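PDB 3GWB: peptidase M16 inactive domain family protein from Pseudomonas fluorescens, which belongs to the M16 family of zinc metallopeptidases, in which inactive members typically support a catalytic partner, and probably has no peptidase activity itself. Local coordinates for the interface of chains A and B. Coordinates in Å, arbitrary orientation; residue numbers count along the deposited sequence, not the author numbering. Chains: chain A/B, Peptidase M16 inactive domain family protein.

The interface of chains A and B. Residues chain A 141-142, 144-145; chain B 147, 247, 249, 317.
A:Glu141 and A:Tyr142 keep helical backbone angles and A:Gln145 lies in the loop beyond, while opposite them B:Gln249 and B:Gln317 are extended strand residues. A:Gln145 makes a hydrogen bond across: its amide NE2 donates to the hydroxyl OG of B:Ser247 at 3.0 Å, 149° at the hydrogen, OG close to the amide plane. Carrying CG anti to its carbonyl carbon (chi1 -53°) and running straight beyond CG, this side chain reaches chain B, where CG also packs on B:Ser247 CB and CD comes 4.0 Å from B:Pro147 CG. The same OG accepts from the backbone N of B:Gln249, tying the strand start to the incoming amide.

A:Glu141 bends at chi2 and sets OE1 over the face of the B:Gln249 amide, the two planes 84° apart. This OE1 lies 2.8 Å from B:Gln249 NE2 but above the amide, not in line with an N-H, so it makes no hydrogen bond there. A:Lys144 NZ, from the same chain, grips both carboxylate oxygens on their syn sides, tilted out of plane, with a 2.6 Å salt bridge to A:Glu141 OE2. Replacing the glutamate with an alanine would probably leave that ammonium without its mate and the face of the B:Gln249 amide uncovered.

B:Gln317 brings its amide OE1 to 3.3 Å from A:Tyr142 CE1, tilted above the ring plane beyond its rim. Its NE2 donates to B:Gln249 OE1 at 3.1 Å, in the carbonyl plane on a lone pair, helping to set how both amides turn.

The patch joins the C-terminal end of helix 126-143 of A to strands 249-257 and 311-319 of B, with the start of helix 147-160 alongside; a two-fold twin repeats it, though the structure alone does not show this dimer is biological.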
# COMPACT_ATOMS: atom_id res chain seq x y z
N GLU A 141 15.53 8.99 -5.36
CA GLU A 141 16.21 9.61 -4.23
C GLU A 141 15.95 8.82 -2.96
O GLU A 141 16.87 8.53 -2.19
CB GLU A 141 15.75 11.05 -4.06
CG GLU A 141 16.10 11.95 -5.23
CD GLU A 141 17.60 12.01 -5.47
OE1 GLU A 141 18.32 12.58 -4.63
OE2 GLU A 141 18.06 11.49 -6.51
N TYR A 142 14.68 8.47 -2.73
CA TYR A 142 14.30 7.70 -1.55
C TYR A 142 15.01 6.35 -1.56
O TYR A 142 15.48 5.88 -0.52
CB TYR A 142 12.79 7.48 -1.52
CG TYR A 142 11.97 8.72 -1.27
CD1 TYR A 142 12.05 9.40 -0.06
CD2 TYR A 142 11.08 9.20 -2.24
CE1 TYR A 142 11.28 10.54 0.19
CE2 TYR A 142 10.30 10.33 -2.00
CZ TYR A 142 10.40 10.99 -0.79
OH TYR A 142 9.62 12.11 -0.54
N LYS A 144 17.95 5.34 -2.62
CA LYS A 144 19.34 5.28 -2.19
C LYS A 144 19.52 5.39 -0.67
O LYS A 144 20.64 5.31 -0.17
CB LYS A 144 20.17 6.34 -2.90
CG LYS A 144 19.50 7.70 -3.03
CD LYS A 144 20.25 8.56 -4.04
CE LYS A 144 19.60 9.93 -4.19
NZ LYS A 144 20.24 10.73 -5.27
N GLN A 145 18.42 5.56 0.04
CA GLN A 145 18.45 5.65 1.50
C GLN A 145 17.99 4.31 2.04
O GLN A 145 17.81 4.13 3.25
CB GLN A 145 17.49 6.75 1.98
CG GLN A 145 17.71 8.09 1.30
CD GLN A 145 16.74 9.16 1.78
OE1 GLN A 145 15.52 9.00 1.68
NE2 GLN A 145 17.28 10.26 2.30
N PRO B 147 14.63 8.12 6.99
CA PRO B 147 14.85 9.44 7.60
C PRO B 147 13.57 10.17 7.98
O PRO B 147 13.43 10.67 9.10
CB PRO B 147 15.63 10.20 6.53
CG PRO B 147 16.31 9.11 5.76
CD PRO B 147 15.27 8.05 5.66
N SER B 247 23.09 9.37 3.57
CA SER B 247 22.35 9.67 2.35
C SER B 247 22.85 10.99 1.81
O SER B 247 23.47 11.77 2.54
CB SER B 247 20.85 9.77 2.65
OG SER B 247 20.12 10.13 1.49
N GLN B 249 20.69 12.94 0.62
CA GLN B 249 19.46 13.70 0.87
C GLN B 249 19.24 14.00 2.35
O GLN B 249 19.79 13.32 3.22
CB GLN B 249 18.25 12.92 0.34
CG GLN B 249 18.28 12.64 -1.15
CD GLN B 249 17.88 13.85 -1.97
OE1 GLN B 249 16.71 14.25 -2.00
NE2 GLN B 249 18.86 14.45 -2.65
N GLN B 317 12.21 17.28 1.30
CA GLN B 317 13.52 16.65 1.23
C GLN B 317 14.37 17.40 0.22
O GLN B 317 13.87 17.85 -0.81
CB GLN B 317 13.36 15.19 0.81
CG GLN B 317 14.65 14.41 0.73
CD GLN B 317 14.39 12.91 0.62
OE1 GLN B 317 13.73 12.32 1.48
NE2 GLN B 317 14.91 12.30 -0.44